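Local structure of penaeus monodon metallodensovirus major capsid protein (Penaeus monodon metallodensovirus, 6WH7) at residues L75-N86 with M268-P277; Y238-M246 with N342-C350. The protein forms the capsid shell of a shrimp densovirus as its major protein, sixty copies assembling into a particle that probably protects and delivers the viral genome. All coordinates share one frame; numbering follows the deposited sequence.

Interaction 1 (L75-N86 with M268-P277)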
loop_
_atom_site.group_PDB
_atom_site.type_symbol
_atom_site.label_atom_id
_atom_site.label_comp_id
_atom_site.label_asym_id
_atom_site.label_seq_id
_atom_site.Cartn_x
_atom_site.Cartn_y
_atom_site.Cartn_z
ATOM N N LEU A 75 -4.255 -98.407 42.323
ATOM C CA LEU A 75 -5.164 -97.450 42.938
ATOM C C LEU A 75 -6.531 -97.629 42.289
ATOM O O LEU A 75 -6.695 -97.364 41.096
ATOM C CB LEU A 75 -4.646 -96.029 42.749
ATOM C CG LEU A 75 -5.321 -94.899 43.515
ATOM C CD1 LEU A 75 -4.946 -95.011 44.965
ATOM C CD2 LEU A 75 -4.952 -93.543 42.964
ATOM N N THR A 76 -7.504 -98.097 43.060
ATOM C CA THR A 76 -8.863 -98.236 42.565
ATOM C C THR A 76 -9.520 -96.865 42.514
ATOM O O THR A 76 -8.998 -95.894 43.058
ATOM C CB THR A 76 -9.643 -99.209 43.447
ATOM O OG1 THR A 76 -9.746 -98.693 44.774
ATOM C CG2 THR A 76 -8.943 -100.544 43.496
ATOM N N PRO A 77 -10.661 -96.734 41.830
ATOM C CA PRO A 77 -11.298 -95.413 41.737
ATOM C C PRO A 77 -11.858 -94.901 43.047
ATOM O O PRO A 77 -12.131 -93.701 43.153
ATOM C CB PRO A 77 -12.407 -95.637 40.709
ATOM C CG PRO A 77 -12.693 -97.074 40.794
ATOM C CD PRO A 77 -11.363 -97.714 40.988
ATOM N N THR A 78 -12.060 -95.764 44.039
ATOM C CA THR A 78 -12.552 -95.307 45.331
ATOM C C THR A 78 -11.432 -94.718 46.177
ATOM O O THR A 78 -11.622 -93.701 46.849
ATOM C CB THR A 78 -13.223 -96.465 46.062
ATOM O OG1 THR A 78 -14.326 -96.936 45.283
ATOM C CG2 THR A 78 -13.729 -96.024 47.412
ATOM N N GLU A 79 -10.269 -95.350 46.164
ATOM C CA GLU A 79 -9.114 -94.886 46.909
ATOM C C GLU A 79 -8.380 -93.780 46.155
ATOM O O GLU A 79 -8.481 -93.653 44.935
ATOM C CB GLU A 79 -8.198 -96.068 47.210
ATOM C CG GLU A 79 -7.718 -96.775 45.982
ATOM C CD GLU A 79 -7.033 -98.090 46.284
ATOM O OE1 GLU A 79 -6.696 -98.333 47.453
ATOM O OE2 GLU A 79 -6.811 -98.880 45.347
ATOM N N MET A 80 -7.650 -92.960 46.906
ATOM C CA MET A 80 -6.928 -91.829 46.345
ATOM C C MET A 80 -5.529 -91.779 46.939
ATOM O O MET A 80 -5.282 -92.285 48.031
ATOM C CB MET A 80 -7.645 -90.512 46.635
ATOM C CG MET A 80 -7.486 -90.077 48.066
ATOM S SD MET A 80 -8.661 -88.855 48.614
ATOM C CE MET A 80 -9.927 -89.942 49.213
ATOM N N ILE A 81 -4.612 -91.162 46.206
ATOM C CA ILE A 81 -3.275 -90.875 46.713
ATOM C C ILE A 81 -3.314 -89.553 47.453
ATOM O O ILE A 81 -3.822 -88.556 46.937
ATOM C CB ILE A 81 -2.243 -90.829 45.577
ATOM C CG1 ILE A 81 -2.086 -92.195 44.935
ATOM C CG2 ILE A 81 -0.908 -90.366 46.100
ATOM C CD1 ILE A 81 -1.540 -93.205 45.871
ATOM N N VAL A 82 -2.775 -89.542 48.660
ATOM C CA VAL A 82 -2.743 -88.356 49.499
ATOM C C VAL A 82 -1.386 -87.703 49.318
ATOM O O VAL A 82 -0.357 -88.308 49.634
ATOM C CB VAL A 82 -2.996 -88.714 50.968
ATOM C CG1 VAL A 82 -2.955 -87.482 51.827
ATOM C CG2 VAL A 82 -4.314 -89.428 51.099
ATOM N N ILE A 83 -1.369 -86.486 48.794
ATOM C CA ILE A 83 -0.103 -85.797 48.580
ATOM C C ILE A 83 0.284 -85.165 49.907
ATOM O O ILE A 83 -0.355 -84.195 50.332
ATOM C CB ILE A 83 -0.210 -84.737 47.476
ATOM C CG1 ILE A 83 -0.890 -85.312 46.239
ATOM C CG2 ILE A 83 1.154 -84.222 47.111
ATOM C CD1 ILE A 83 -0.236 -86.503 45.701
ATOM N N PRO A 84 1.311 -85.645 50.584
ATOM C CA PRO A 84 1.697 -85.076 51.879
ATOM C C PRO A 84 2.435 -83.756 51.701
ATOM O O PRO A 84 3.511 -83.545 52.256
ATOM C CB PRO A 84 2.600 -86.158 52.468
ATOM C CG PRO A 84 3.217 -86.769 51.295
ATOM C CD PRO A 84 2.222 -86.726 50.184
ATOM N N TRP A 85 1.850 -82.861 50.922
ATOM C CA TRP A 85 2.532 -81.646 50.523
ATOM C C TRP A 85 2.425 -80.577 51.586
ATOM O O TRP A 85 2.970 -79.489 51.410
ATOM C CB TRP A 85 1.942 -81.138 49.213
ATOM C CG TRP A 85 0.680 -80.378 49.396
ATOM C CD1 TRP A 85 -0.510 -80.854 49.829
ATOM C CD2 TRP A 85 0.462 -79.012 49.043
ATOM N NE1 TRP A 85 -1.443 -79.849 49.848
ATOM C CE2 TRP A 85 -0.867 -78.710 49.353
ATOM C CE3 TRP A 85 1.274 -78.005 48.518
ATOM C CZ2 TRP A 85 -1.404 -77.451 49.151
ATOM C CZ3 TRP A 85 0.741 -76.763 48.318
ATOM C CH2 TRP A 85 -0.586 -76.492 48.635
ATOM N N ASN A 86 1.703 -80.849 52.665
ATOM C CA ASN A 86 1.649 -79.954 53.802
ATOM C C ASN A 86 2.638 -80.323 54.889
ATOM O O ASN A 86 2.650 -79.684 55.939
ATOM C CB ASN A 86 0.228 -79.874 54.363
ATOM C CG ASN A 86 -0.325 -81.208 54.758
ATOM O OD1 ASN A 86 0.157 -82.246 54.327
ATOM N ND2 ASN A 86 -1.345 -81.190 55.599
ATOM N N MET A 268 -3.101 -75.107 53.894
ATOM C CA MET A 268 -2.991 -75.742 52.592
ATOM C C MET A 268 -4.077 -76.779 52.416
ATOM O O MET A 268 -4.308 -77.599 53.302
ATOM C CB MET A 268 -1.621 -76.378 52.393
ATOM C CG MET A 268 -0.545 -75.354 52.285
ATOM S SD MET A 268 0.986 -75.988 51.635
ATOM C CE MET A 268 1.551 -76.820 53.036
ATOM N N ALA A 269 -4.728 -76.736 51.265
ATOM C CA ALA A 269 -5.778 -77.679 50.954
ATOM C C ALA A 269 -5.195 -79.055 50.676
ATOM O O ALA A 269 -4.022 -79.205 50.324
ATOM C CB ALA A 269 -6.585 -77.197 49.755
ATOM N N GLY A 270 -6.029 -80.074 50.864
ATOM C CA GLY A 270 -5.592 -81.429 50.600
ATOM C C GLY A 270 -5.402 -81.641 49.123
ATOM O O GLY A 270 -6.282 -81.316 48.321
ATOM N N HIS A 271 -4.245 -82.157 48.746
ATOM C CA HIS A 271 -4.008 -82.539 47.367
ATOM C C HIS A 271 -4.058 -84.049 47.250
ATOM O O HIS A 271 -3.534 -84.769 48.100
ATOM C CB HIS A 271 -2.689 -82.001 46.829
ATOM C CG HIS A 271 -2.683 -80.519 46.641
ATOM N ND1 HIS A 271 -1.591 -79.839 46.157
ATOM C CD2 HIS A 271 -3.623 -79.585 46.901
ATOM C CE1 HIS A 271 -1.870 -78.551 46.095
ATOM N NE2 HIS A 271 -3.095 -78.370 46.550
ATOM N N TYR A 272 -4.710 -84.511 46.197
ATOM C CA TYR A 272 -5.121 -85.893 46.064
ATOM C C TYR A 272 -4.953 -86.309 44.619
ATOM O O TYR A 272 -5.259 -85.540 43.708
ATOM C CB TYR A 272 -6.575 -86.054 46.486
ATOM C CG TYR A 272 -6.837 -85.719 47.926
ATOM C CD1 TYR A 272 -6.254 -86.440 48.947
ATOM C CD2 TYR A 272 -7.595 -84.618 48.260
ATOM C CE1 TYR A 272 -6.489 -86.121 50.254
ATOM C CE2 TYR A 272 -7.823 -84.288 49.558
ATOM C CZ TYR A 272 -7.269 -85.038 50.551
ATOM O OH TYR A 272 -7.507 -84.692 51.852
ATOM N N LEU A 273 -4.459 -87.519 44.415
ATOM C CA LEU A 273 -4.383 -88.113 43.095
ATOM C C LEU A 273 -5.354 -89.275 43.022
ATOM O O LEU A 273 -5.501 -90.035 43.980
ATOM C CB LEU A 273 -2.967 -88.574 42.770
ATOM C CG LEU A 273 -1.998 -87.411 42.635
ATOM C CD1 LEU A 273 -0.599 -87.898 42.410
ATOM C CD2 LEU A 273 -2.431 -86.508 41.516
ATOM N N SER A 274 -6.020 -89.402 41.885
ATOM C CA SER A 274 -7.083 -90.377 41.741
ATOM C C SER A 274 -7.213 -90.719 40.271
ATOM O O SER A 274 -6.755 -89.978 39.402
ATOM C CB SER A 274 -8.398 -89.836 42.302
ATOM O OG SER A 274 -9.436 -90.781 42.181
ATOM N N PHE A 275 -7.835 -91.855 40.004
ATOM C CA PHE A 275 -8.099 -92.201 38.626
ATOM C C PHE A 275 -9.596 -92.289 38.393
ATOM O O PHE A 275 -10.352 -92.608 39.313
ATOM C CB PHE A 275 -7.445 -93.529 38.238
ATOM C CG PHE A 275 -5.959 -93.495 38.283
ATOM C CD1 PHE A 275 -5.238 -92.945 37.250
ATOM C CD2 PHE A 275 -5.280 -94.021 39.355
ATOM C CE1 PHE A 275 -3.878 -92.911 37.293
ATOM C CE2 PHE A 275 -3.916 -93.989 39.395
ATOM C CZ PHE A 275 -3.217 -93.434 38.365
ATOM N N PRO A 276 -10.056 -91.999 37.184
ATOM C CA PRO A 276 -11.472 -92.106 36.892
ATOM C C PRO A 276 -11.920 -93.552 36.919
ATOM O O PRO A 276 -11.176 -94.447 36.496
ATOM C CB PRO A 276 -11.580 -91.516 35.482
ATOM C CG PRO A 276 -10.260 -91.753 34.899
ATOM C CD PRO A 276 -9.297 -91.549 36.012
ATOM N N PRO A 277 -13.110 -93.829 37.443
ATOM C CA PRO A 277 -13.641 -95.190 37.364
ATOM C C PRO A 277 -13.984 -95.543 35.929
ATOM O O PRO A 277 -14.729 -94.827 35.258
ATOM C CB PRO A 277 -14.890 -95.128 38.244
ATOM C CG PRO A 277 -15.295 -93.720 38.199
ATOM C CD PRO A 277 -14.045 -92.918 38.112
#

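Interaction 2 (Y238-M246 with N342-C350)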
loop_
_atom_site.group_PDB
_atom_site.type_symbol
_atom_site.label_atom_id
_atom_site.label_comp_id
_atom_site.label_asym_id
_atom_site.label_seq_id
_atom_site.Cartn_x
_atom_site.Cartn_y
_atom_site.Cartn_z
ATOM N N TYR A 238 4.046 -80.370 60.210
ATOM C CA TYR A 238 3.456 -79.783 59.022
ATOM C C TYR A 238 4.147 -78.462 58.728
ATOM O O TYR A 238 4.804 -77.878 59.590
ATOM C CB TYR A 238 1.965 -79.532 59.212
ATOM C CG TYR A 238 1.118 -80.755 59.404
ATOM C CD1 TYR A 238 0.652 -81.471 58.320
ATOM C CD2 TYR A 238 0.744 -81.166 60.665
ATOM C CE1 TYR A 238 -0.135 -82.573 58.487
ATOM C CE2 TYR A 238 -0.045 -82.268 60.838
ATOM C CZ TYR A 238 -0.480 -82.968 59.744
ATOM O OH TYR A 238 -1.265 -84.077 59.908
ATOM N N VAL A 239 4.013 -77.990 57.494
ATOM C CA VAL A 239 4.572 -76.677 57.206
ATOM C C VAL A 239 3.710 -75.748 58.047
ATOM O O VAL A 239 2.538 -76.065 58.291
ATOM C CB VAL A 239 4.520 -76.293 55.719
ATOM C CG1 VAL A 239 4.761 -77.488 54.806
ATOM C CG2 VAL A 239 3.308 -75.475 55.402
ATOM N N PRO A 240 4.235 -74.634 58.541
ATOM C CA PRO A 240 3.440 -73.780 59.426
ATOM C C PRO A 240 2.117 -73.376 58.794
ATOM O O PRO A 240 2.071 -72.852 57.682
ATOM C CB PRO A 240 4.358 -72.582 59.646
ATOM C CG PRO A 240 5.712 -73.149 59.500
ATOM C CD PRO A 240 5.629 -74.187 58.450
ATOM N N GLN A 241 1.029 -73.621 59.522
ATOM C CA GLN A 241 -0.316 -73.366 59.030
ATOM C C GLN A 241 -1.204 -72.978 60.191
ATOM O O GLN A 241 -1.084 -73.536 61.278
ATOM C CB GLN A 241 -0.923 -74.593 58.353
ATOM C CG GLN A 241 -0.242 -75.028 57.102
ATOM C CD GLN A 241 -0.795 -76.314 56.594
ATOM O OE1 GLN A 241 -1.430 -77.053 57.321
ATOM N NE2 GLN A 241 -0.527 -76.612 55.350
ATOM N N ASN A 242 -2.111 -72.050 59.945
ATOM C CA ASN A 242 -3.141 -71.670 60.900
ATOM C C ASN A 242 -4.455 -72.240 60.389
ATOM O O ASN A 242 -4.984 -71.770 59.383
ATOM C CB ASN A 242 -3.197 -70.155 61.045
ATOM C CG ASN A 242 -2.006 -69.600 61.787
ATOM O OD1 ASN A 242 -1.426 -70.264 62.635
ATOM N ND2 ASN A 242 -1.617 -68.387 61.448
ATOM N N ASN A 243 -4.980 -73.245 61.080
ATOM C CA ASN A 243 -6.065 -74.063 60.561
ATOM C C ASN A 243 -7.051 -74.377 61.667
ATOM O O ASN A 243 -6.856 -74.018 62.827
ATOM C CB ASN A 243 -5.554 -75.393 60.005
ATOM C CG ASN A 243 -4.725 -75.227 58.791
ATOM O OD1 ASN A 243 -4.817 -74.225 58.103
ATOM N ND2 ASN A 243 -3.910 -76.218 58.500
ATOM N N ASP A 244 -8.107 -75.094 61.295
ATOM C CA ASP A 244 -8.891 -75.821 62.279
ATOM C C ASP A 244 -8.085 -76.942 62.909
ATOM O O ASP A 244 -8.348 -77.330 64.050
ATOM C CB ASP A 244 -10.137 -76.402 61.622
ATOM C CG ASP A 244 -9.807 -77.237 60.405
ATOM O OD1 ASP A 244 -8.685 -77.110 59.885
ATOM O OD2 ASP A 244 -10.642 -78.064 59.997
ATOM N N SER A 245 -7.158 -77.522 62.155
ATOM C CA SER A 245 -6.367 -78.636 62.646
ATOM C C SER A 245 -5.163 -78.176 63.449
ATOM O O SER A 245 -4.749 -78.857 64.390
ATOM C CB SER A 245 -5.908 -79.500 61.474
ATOM O OG SER A 245 -7.009 -80.039 60.772
ATOM N N MET A 246 -4.582 -77.037 63.093
ATOM C CA MET A 246 -3.222 -76.772 63.515
ATOM C C MET A 246 -2.940 -75.281 63.561
ATOM O O MET A 246 -3.619 -74.479 62.923
ATOM C CB MET A 246 -2.251 -77.481 62.581
ATOM C CG MET A 246 -2.278 -76.989 61.164
ATOM S SD MET A 246 -1.402 -78.113 60.073
ATOM C CE MET A 246 -2.687 -79.264 59.634
ATOM N N ASN A 342 0.160 -91.746 61.052
ATOM C CA ASN A 342 -1.142 -92.221 61.503
ATOM C C ASN A 342 -2.264 -91.613 60.682
ATOM O O ASN A 342 -3.190 -92.313 60.263
ATOM C CB ASN A 342 -1.325 -91.891 62.979
ATOM C CG ASN A 342 -0.420 -92.696 63.855
ATOM O OD1 ASN A 342 0.004 -93.783 63.479
ATOM N ND2 ASN A 342 -0.096 -92.165 65.021
ATOM N N ASN A 343 -2.202 -90.309 60.459
ATOM C CA ASN A 343 -3.185 -89.615 59.650
ATOM C C ASN A 343 -2.553 -88.328 59.161
ATOM O O ASN A 343 -1.538 -87.876 59.695
ATOM C CB ASN A 343 -4.478 -89.363 60.436
ATOM C CG ASN A 343 -4.258 -88.555 61.698
ATOM O OD1 ASN A 343 -3.504 -87.589 61.718
ATOM N ND2 ASN A 343 -4.889 -88.983 62.777
ATOM N N ILE A 344 -3.150 -87.750 58.128
ATOM C CA ILE A 344 -2.717 -86.466 57.604
ATOM C C ILE A 344 -3.889 -85.506 57.695
ATOM O O ILE A 344 -4.973 -85.784 57.173
ATOM C CB ILE A 344 -2.192 -86.570 56.166
ATOM C CG1 ILE A 344 -0.892 -87.366 56.138
ATOM C CG2 ILE A 344 -1.944 -85.202 55.600
ATOM C CD1 ILE A 344 -0.405 -87.680 54.756
ATOM N N GLN A 345 -3.671 -84.393 58.373
ATOM C CA GLN A 345 -4.616 -83.299 58.482
ATOM C C GLN A 345 -4.294 -82.271 57.413
ATOM O O GLN A 345 -3.131 -82.067 57.070
ATOM C CB GLN A 345 -4.514 -82.664 59.860
ATOM C CG GLN A 345 -4.854 -83.599 60.974
ATOM C CD GLN A 345 -4.482 -83.035 62.313
ATOM O OE1 GLN A 345 -3.579 -82.208 62.416
ATOM N NE2 GLN A 345 -5.174 -83.473 63.353
ATOM N N PHE A 346 -5.323 -81.627 56.867
ATOM C CA PHE A 346 -5.082 -80.619 55.839
ATOM C C PHE A 346 -5.519 -79.224 56.263
ATOM O O PHE A 346 -4.654 -78.376 56.484
ATOM C CB PHE A 346 -5.692 -81.046 54.511
ATOM C CG PHE A 346 -4.930 -82.146 53.858
ATOM C CD1 PHE A 346 -3.710 -81.884 53.271
ATOM C CD2 PHE A 346 -5.415 -83.430 53.827
ATOM C CE1 PHE A 346 -2.996 -82.876 52.674
ATOM C CE2 PHE A 346 -4.699 -84.425 53.224
ATOM C CZ PHE A 346 -3.490 -84.144 52.646
ATOM N N GLY A 347 -6.804 -78.937 56.374
ATOM C CA GLY A 347 -7.164 -77.626 56.847
ATOM C C GLY A 347 -6.790 -76.512 55.891
ATOM O O GLY A 347 -5.888 -75.723 56.163
ATOM N N PRO A 348 -7.414 -76.471 54.720
ATOM C CA PRO A 348 -7.127 -75.394 53.770
ATOM C C PRO A 348 -7.401 -74.025 54.363
ATOM O O PRO A 348 -8.033 -73.873 55.407
ATOM C CB PRO A 348 -8.091 -75.683 52.620
ATOM C CG PRO A 348 -9.193 -76.399 53.251
ATOM C CD PRO A 348 -8.566 -77.269 54.284
ATOM N N THR A 349 -6.886 -73.009 53.689
ATOM C CA THR A 349 -7.358 -71.662 53.958
ATOM C C THR A 349 -8.799 -71.585 53.481
ATOM O O THR A 349 -9.075 -71.757 52.291
ATOM C CB THR A 349 -6.485 -70.641 53.237
ATOM O OG1 THR A 349 -5.142 -70.731 53.718
ATOM C CG2 THR A 349 -6.979 -69.264 53.473
ATOM N N CYS A 350 -9.706 -71.313 54.389
ATOM C CA CYS A 350 -11.108 -71.533 54.083
ATOM C C CYS A 350 -11.646 -70.373 53.263
ATOM O O CYS A 350 -11.530 -69.219 53.683
ATOM C CB CYS A 350 -11.917 -71.697 55.356
ATOM S SG CYS A 350 -13.659 -72.023 55.093
#

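Interaction 1 (L75-N86 with M268-P277)
I81 and L273 form an antiparallel hydrogen-bonded pair between strands 79-83 and 270-274. I81 N donates to L273 O at 2.6 Å and L273 N to I81 O at 2.8 Å. V82 and Y272 follow as a non-hydrogen-bonded pair. One side-chain bond extends this ladder: W85 NE1 reaches A269 O at 2.7 Å. The oxygen lies in the indole plane, though the N-H...O angle of 148° is bent; with both faces covered, this edge bond helps set the ring's rotation.

An imidazole and a thioether cover the two faces of the same indole. The H271 imidazole stacks on its five-membered ring, centroids 3.8 Å apart and planes at 10°, while M268 SD lies over the opposite face, 3.5 Å from the six-membered-ring centroid, a Met-aromatic contact. W85 CG stands between its backbone N and carbonyl carbon (chi1 81°), which brings the indole across to the other chain segment. A second Met-aromatic contact puts M80 SD over the Y272 face, 3.9 Å from the centroid; these two side chains run side by side.

Apolar packing does the rest. I81, I83, H271 and L273 share one sheet face, where the I83 and L273 CD1 methyls touch. Beyond the strands, L75 CD2 meets F275 CD2 at 3.7 Å, the side chains crossing nearly at right angles, and P77 CB rests on P277 CB at 3.5 Å.

The order 79-83, 270-274, 157-162, 207-211 is consistent with the CHEF sheet of the parvoviral jelly roll. Strand 189-191 flanks 79-83, strand 157-162 continues the sheet beyond 270-274, and strand 118-135 of the facing sheet packs on I83 and L273, with its Y126 OH hydrogen-bonded to H271 ND1.

Interaction 2 (Y238-M246 with N342-C350)
Y238 OH accepts the backbone N-H of Q345 at 2.9 Å, and the N-H...O angle of 173° marks a straight bond. It ties the 238-246 loop to the end of strand 340-345. The Q345 and Y238 side chains cross at about a right angle, yet the amide and ring planes are only 14° apart. Q345 CG lies anti to the carbonyl carbon (chi1 -62°) and the chain is extended beyond it, which carries the amide alongside the phenol toward S245. Q345 CB sits 3.5 Å from Y238 OH, and Q345 OE1 3.7 Å from S245 CB. At the ring edge, near its plane, I344 CG2 approaches Y238 CE1 at 4.3 Å.

The topology is consistent with 238-246 lying in the GH loop of the parvoviral jelly roll, between strands 218-222 and 270-274, and with 342-350 following the barrel's last strand, 287-302. Further along, N243 lies against the main chain of F346 and G347, and D244 OD1 approaches G347 CA at 3.4 Å, where the backbone turns with positive phi. D244 OD2 is hydrogen-bonded to Q165 NE2, while L325 of a neighbouring subunit packs on D244.

Both interactions are buried. Interaction 1 pairs two strands of one jelly-roll sheet, buries 905 Å² and combines backbone bonds with Met-aromatic contacts and a ring stack. Interaction 2, its centre about 9 Å from the centre of the chain against about 15 Å for interaction 1, buries 377 Å², rests on a single cross-segment hydrogen bond and joins a loop without regular structure to a strand end. Both meet another subunit, interaction 1 only at P276 and P277, interaction 2 at seven residues; only interaction 2 has partly exposed touching residues. They touch: N86 O is 2.7 Å from V239 N, a probable hydrogen bond. Along the chain their segments alternate: 75-86, 238-246, 268-277, 342-350.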